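Local atomic coordinates of secreted protein ASP-2 (PDB entry 1U53), a protein that belongs to the CAP (pathogenesis-related-1) superfamily, is secreted by the human hookworm Necator americanus and is of unsettled molecular function, though studied as a vaccine antigen. Residues Lys73-Asn78 with Leu83-Phe88; Ser26-Val31 with Lys51-Asp56. All coordinates share one frame; numbering follows the deposited sequence.

Interaction 1. Residues Lys73-Asn78 with Leu83-Phe88; sequences KHSQPN and LGENIF
The Gly-Glu-Asn-Ile signature of the CAP family, carried here by edge strand 84-90, meets the preceding loop through Glu85 and Ile87, which receive His74 and Ser75. The hydroxyl OG of Ser75 donates to Glu85 OE2 at 2.6 Å, a short bond that reaches the oxygen on its syn side but 33° out of the carboxylate plane. The backbone N of the same serine points at the other oxygen, Glu85 OE1, 2.9 Å away, although the position of OE1 is less certain. A single residue would thus engage both carboxylate oxygens, one from its backbone and one from its side chain. Glu85 can span the gap because CG lies opposite its backbone N (chi1 -178°) and the chain stays extended beyond it. Buried OE2 also accepts from Asn66 of helix 57-67 and Gln162 of strand 157-164, and these three donors hold the carboxylate in place.

The imidazole of His74 reaches across the gap toward the strand, sliding past the Glu85 side chain, which runs the opposite way. At its edge, in the ring plane, sits Glu85 CB, 4.0 Å from His74 CD2, while NE2 of His74 gives a weak bond to Glu85 O at 3.3 Å. Over one face comes Ile87: its CD1 is 4.2 Å from the centroid of the His74 ring and 14° off the ring normal, a CH-pi contact. That methyl also packs on the loop backbone, with Ile87 CD1 3.8 Å from Lys73 C. On the strand's other side, Asn86 turns away to bond Tyr163 OH and His134 O. This is ordinary strand alternation; strand 84-90, outermost in the mixed sheet, has the loop over one face and helices 97-109 and 133-138 on the other, as in the alpha-beta-alpha sandwich of CAP proteins.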
loop_
_atom_site.group_PDB
_atom_site.type_symbol
_atom_site.label_atom_id
_atom_site.label_comp_id
_atom_site.label_asym_id
_atom_site.label_seq_id
_atom_site.Cartn_x
_atom_site.Cartn_y
_atom_site.Cartn_z
ATOM N N LYS A 73 14.279 -6.092 -6.185
ATOM C CA LYS A 73 14.971 -5.913 -4.914
ATOM C C LYS A 73 14.477 -4.645 -4.251
ATOM O O LYS A 73 14.283 -3.617 -4.898
ATOM C CB LYS A 73 16.495 -5.788 -5.154
ATOM C CG LYS A 73 17.315 -5.957 -3.861
ATOM C CD LYS A 73 18.780 -5.559 -4.080
ATOM C CE LYS A 73 19.583 -5.745 -2.782
ATOM N NZ LYS A 73 19.287 -7.056 -2.129
ATOM N N HIS A 74 14.314 -4.723 -2.944
ATOM C CA HIS A 74 14.063 -3.512 -2.165
ATOM C C HIS A 74 15.219 -2.535 -2.278
ATOM O O HIS A 74 16.397 -2.929 -2.307
ATOM C CB HIS A 74 13.785 -3.866 -0.698
ATOM C CG HIS A 74 12.363 -4.239 -0.464
ATOM N ND1 HIS A 74 11.961 -5.536 -0.229
ATOM C CD2 HIS A 74 11.233 -3.493 -0.508
ATOM C CE1 HIS A 74 10.643 -5.562 -0.096
ATOM N NE2 HIS A 74 10.185 -4.331 -0.242
ATOM N N SER A 75 14.867 -1.255 -2.290
ATOM C CA SER A 75 15.848 -0.181 -2.302
ATOM C C SER A 75 16.369 0.095 -0.907
ATOM O O SER A 75 15.720 -0.162 0.123
ATOM C CB SER A 75 15.225 1.122 -2.885
ATOM O OG SER A 75 14.043 1.482 -2.161
ATOM N N GLN A 76 17.575 0.638 -0.887
ATOM C CA GLN A 76 18.145 1.015 0.373
ATOM C C GLN A 76 17.484 2.306 0.847
ATOM O O GLN A 76 17.035 3.107 0.038
ATOM C CB GLN A 76 19.636 1.227 0.144
ATOM C CG GLN A 76 20.384 -0.082 -0.010
ATOM C CD GLN A 76 20.765 -0.635 1.357
ATOM O OE1 GLN A 76 20.213 -1.626 1.811
ATOM N NE2 GLN A 76 21.713 0.032 2.025
ATOM N N PRO A 77 17.383 2.509 2.172
ATOM C CA PRO A 77 16.670 3.664 2.698
ATOM C C PRO A 77 17.081 5.044 2.154
ATOM O O PRO A 77 16.205 5.881 1.981
ATOM C CB PRO A 77 16.910 3.553 4.214
ATOM C CG PRO A 77 16.930 2.056 4.417
ATOM C CD PRO A 77 17.807 1.599 3.252
ATOM N N ASN A 78 18.374 5.292 1.923
ATOM C CA ASN A 78 18.825 6.557 1.388
ATOM C C ASN A 78 18.389 6.760 -0.070
ATOM O O ASN A 78 18.480 7.872 -0.584
ATOM C CB ASN A 78 20.343 6.712 1.545
ATOM C CG ASN A 78 20.803 8.126 1.385
ATOM O OD1 ASN A 78 21.724 8.415 0.598
ATOM N ND2 ASN A 78 20.159 9.046 2.099
ATOM N N LEU A 83 10.620 6.834 3.334
ATOM C CA LEU A 83 9.527 6.098 2.637
ATOM C C LEU A 83 9.551 4.603 2.837
ATOM O O LEU A 83 10.633 3.999 2.953
ATOM C CB LEU A 83 9.595 6.339 1.131
ATOM C CG LEU A 83 9.488 7.801 0.756
ATOM C CD1 LEU A 83 9.789 7.935 -0.748
ATOM C CD2 LEU A 83 8.103 8.364 1.082
ATOM N N GLY A 84 8.353 3.977 2.830
ATOM C CA GLY A 84 8.246 2.512 2.840
ATOM C C GLY A 84 8.160 2.038 1.388
ATOM O O GLY A 84 8.165 2.853 0.438
ATOM N N GLU A 85 8.088 0.720 1.196
ATOM C CA GLU A 85 8.158 0.224 -0.172
ATOM C C GLU A 85 7.573 -1.188 -0.264
ATOM O O GLU A 85 7.877 -2.065 0.602
ATOM C CB GLU A 85 9.609 0.151 -0.608
ATOM C CG GLU A 85 9.812 -0.324 -2.092
ATOM C CD GLU A 85 11.294 -0.312 -2.415
ATOM O OE1 GLU A 85 12.024 -1.201 -1.895
ATOM O OE2 GLU A 85 11.748 0.644 -3.093
ATOM N N ASN A 86 6.764 -1.417 -1.308
ATOM C CA ASN A 86 6.277 -2.783 -1.647
ATOM C C ASN A 86 6.704 -3.060 -3.061
ATOM O O ASN A 86 6.642 -2.184 -3.914
ATOM C CB ASN A 86 4.753 -2.828 -1.643
ATOM C CG ASN A 86 4.183 -2.991 -0.245
ATOM O OD1 ASN A 86 4.875 -3.553 0.622
ATOM N ND2 ASN A 86 2.912 -2.622 -0.042
ATOM N N ILE A 87 7.165 -4.291 -3.324
ATOM C CA ILE A 87 7.569 -4.603 -4.703
ATOM C C ILE A 87 6.812 -5.843 -5.210
ATOM O O ILE A 87 6.319 -6.665 -4.405
ATOM C CB ILE A 87 9.100 -4.825 -4.836
ATOM C CG1 ILE A 87 9.558 -6.022 -4.003
ATOM C CG2 ILE A 87 9.842 -3.530 -4.492
ATOM C CD1 ILE A 87 11.079 -6.301 -4.160
ATOM N N PHE A 88 6.643 -5.947 -6.534
ATOM C CA PHE A 88 5.869 -7.061 -7.119
ATOM C C PHE A 88 6.412 -7.325 -8.498
ATOM O O PHE A 88 6.875 -6.399 -9.179
ATOM C CB PHE A 88 4.373 -6.687 -7.232
ATOM C CG PHE A 88 3.532 -7.633 -8.085
ATOM C CD1 PHE A 88 2.969 -8.769 -7.545
ATOM C CD2 PHE A 88 3.302 -7.340 -9.426
ATOM C CE1 PHE A 88 2.160 -9.637 -8.355
ATOM C CE2 PHE A 88 2.529 -8.208 -10.255
ATOM C CZ PHE A 88 1.963 -9.361 -9.684
#

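Interaction 2. Residues Ser26-Val31 with Lys51-Asp56; sequences SLRSSV and KTMAYD
Helix 14-32 passes the extended backbone that leads into strand 54-55 most closely at Arg28 and Thr52, whose CA atoms are 8.0 Å apart. The two segments are joined by the side chain of Arg28, bent at chi3 (71°) so that its guanidinium swings side-on to the carbonyl of Lys51. Two nitrogens grip one oxygen: Arg28 NE lies 2.9 Å from Lys51 O, almost straight in line with the C=O bond (177°), and Arg28 NH2 is 2.8 Å from Lys51 O, arriving at an angle. The oxygen stays close to the guanidinium plane for both bonds, which fixes the rotation of the group. Met53 crosses the arginine at about a right angle. Its CG lies over one guanidinium face, toward the rim, 3.9 Å from Arg28 NE; farther along, Met53 CE touches Arg28 NH1 at 3.5 Å and the sulfur SD rests on Arg28 CD.

Carbonyls of Met138 and Trp140 satisfy buried NH1, tying helix 14-32 also to the end of helix 133-138 and the residues that follow. Met53 continues the packing onto Leu21 and His24 of helix 14-32; Ala54 then makes backbone hydrogen bonds with Val144 and Leu146, where strand 54-55 runs parallel to strand 145-152.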
loop_
_atom_site.group_PDB
_atom_site.type_symbol
_atom_site.label_atom_id
_atom_site.label_comp_id
_atom_site.label_asym_id
_atom_site.label_seq_id
_atom_site.Cartn_x
_atom_site.Cartn_y
_atom_site.Cartn_z
ATOM N N SER A 26 -9.596 2.154 -1.446
ATOM C CA SER A 26 -10.700 1.196 -1.351
ATOM C C SER A 26 -10.425 0.125 -0.283
ATOM O O SER A 26 -11.272 -0.202 0.515
ATOM C CB SER A 26 -10.835 0.473 -2.691
ATOM O OG SER A 26 -11.829 -0.551 -2.647
ATOM N N LEU A 27 -9.247 -0.462 -0.338
ATOM C CA LEU A 27 -8.907 -1.556 0.548
ATOM C C LEU A 27 -8.664 -1.035 1.960
ATOM O O LEU A 27 -9.081 -1.699 2.937
ATOM C CB LEU A 27 -7.674 -2.280 -0.020
ATOM C CG LEU A 27 -7.956 -3.031 -1.324
ATOM C CD1 LEU A 27 -6.677 -3.486 -2.026
ATOM C CD2 LEU A 27 -8.823 -4.247 -1.049
ATOM N N ARG A 28 -8.019 0.136 2.089
ATOM C CA ARG A 28 -7.979 0.770 3.432
ATOM C C ARG A 28 -9.377 0.924 3.990
ATOM O O ARG A 28 -9.611 0.719 5.196
ATOM C CB ARG A 28 -7.254 2.127 3.340
ATOM C CG ARG A 28 -5.791 1.873 3.120
ATOM C CD ARG A 28 -5.021 3.144 2.693
ATOM N NE ARG A 28 -4.867 4.135 3.784
ATOM C CZ ARG A 28 -3.860 4.146 4.667
ATOM N NH1 ARG A 28 -2.909 3.202 4.664
ATOM N NH2 ARG A 28 -3.822 5.102 5.586
ATOM N N SER A 29 -10.312 1.331 3.119
ATOM C CA SER A 29 -11.676 1.571 3.591
ATOM C C SER A 29 -12.323 0.256 4.011
ATOM O O SER A 29 -12.918 0.168 5.084
ATOM C CB SER A 29 -12.537 2.286 2.508
ATOM O OG SER A 29 -13.944 2.229 2.817
ATOM N N SER A 30 -12.186 -0.776 3.187
ATOM C CA SER A 30 -12.711 -2.104 3.592
ATOM C C SER A 30 -12.195 -2.553 4.952
ATOM O O SER A 30 -12.953 -3.037 5.772
ATOM C CB SER A 30 -12.406 -3.177 2.550
ATOM O OG SER A 30 -11.067 -3.663 2.577
ATOM N N VAL A 31 -10.894 -2.418 5.192
ATOM C CA VAL A 31 -10.346 -2.803 6.484
ATOM C C VAL A 31 -10.972 -1.927 7.580
ATOM O O VAL A 31 -11.438 -2.438 8.598
ATOM C CB VAL A 31 -8.799 -2.648 6.486
ATOM C CG1 VAL A 31 -8.243 -2.728 7.924
ATOM C CG2 VAL A 31 -8.208 -3.658 5.537
ATOM N N LYS A 51 -6.403 6.869 7.528
ATOM C CA LYS A 51 -6.294 8.080 6.730
ATOM C C LYS A 51 -6.384 7.763 5.232
ATOM O O LYS A 51 -5.909 6.710 4.771
ATOM C CB LYS A 51 -4.995 8.828 7.085
ATOM C CG LYS A 51 -4.875 9.096 8.607
ATOM C CD LYS A 51 -3.800 10.168 8.895
ATOM C CE LYS A 51 -3.884 10.669 10.380
ATOM N NZ LYS A 51 -2.683 11.515 10.646
ATOM N N THR A 52 -7.009 8.689 4.513
ATOM C CA THR A 52 -6.997 8.652 3.037
ATOM C C THR A 52 -5.587 8.937 2.505
ATOM O O THR A 52 -4.906 9.890 2.969
ATOM C CB THR A 52 -7.970 9.732 2.498
ATOM O OG1 THR A 52 -9.281 9.497 3.012
ATOM C CG2 THR A 52 -8.093 9.626 1.005
ATOM N N MET A 53 -5.171 8.158 1.503
ATOM C CA MET A 53 -3.939 8.427 0.780
ATOM C C MET A 53 -4.157 9.385 -0.404
ATOM O O MET A 53 -5.248 9.470 -0.995
ATOM C CB MET A 53 -3.299 7.147 0.218
ATOM C CG MET A 53 -2.730 6.227 1.267
ATOM S SD MET A 53 -2.212 4.693 0.488
ATOM C CE MET A 53 -1.102 4.050 1.730
ATOM N N ALA A 54 -3.097 10.147 -0.704
ATOM C CA ALA A 54 -3.046 10.997 -1.891
ATOM C C ALA A 54 -1.872 10.530 -2.734
ATOM O O ALA A 54 -0.871 10.068 -2.194
ATOM C CB ALA A 54 -2.795 12.464 -1.518
ATOM N N TYR A 55 -1.969 10.727 -4.034
ATOM C CA TYR A 55 -0.881 10.367 -4.951
ATOM C C TYR A 55 0.187 11.439 -4.892
ATOM O O TYR A 55 -0.116 12.641 -4.726
ATOM C CB TYR A 55 -1.378 10.183 -6.399
ATOM C CG TYR A 55 -0.444 9.267 -7.179
ATOM C CD1 TYR A 55 -0.522 7.869 -7.033
ATOM C CD2 TYR A 55 0.576 9.789 -7.985
ATOM C CE1 TYR A 55 0.386 7.014 -7.722
ATOM C CE2 TYR A 55 1.478 8.946 -8.674
ATOM C CZ TYR A 55 1.388 7.573 -8.524
ATOM O OH TYR A 55 2.288 6.744 -9.162
ATOM N N ASP A 56 1.449 11.031 -4.958
ATOM C CA ASP A 56 2.540 12.042 -4.786
ATOM C C ASP A 56 3.582 11.769 -5.870
ATOM O O ASP A 56 4.200 10.683 -5.891
ATOM C CB ASP A 56 3.155 11.859 -3.400
ATOM C CG ASP A 56 4.301 12.807 -3.122
ATOM O OD1 ASP A 56 5.080 13.107 -4.027
ATOM O OD2 ASP A 56 4.443 13.271 -1.972
#

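How the interactions relate
Interactions 1 and 2 lie on opposite sides of the chain's centre, their own centres 20 Å apart and their nearest atoms about 7 Å apart, without touching. Each involves one outermost strand of the same mixed sheet: 84-90 in interaction 1, 54-55 in interaction 2, with strands 145-152 and 157-164 between. The region around helix 133-138 connects them, since Asn86 packs on Met138, whose carbonyl accepts a bond from Arg28. Helix 97-109 is a second common neighbour, touched by Phe88 from one contact and by Leu27 and Val31 from the other. Along the chain the two follow in series, with helix 57-67 between them.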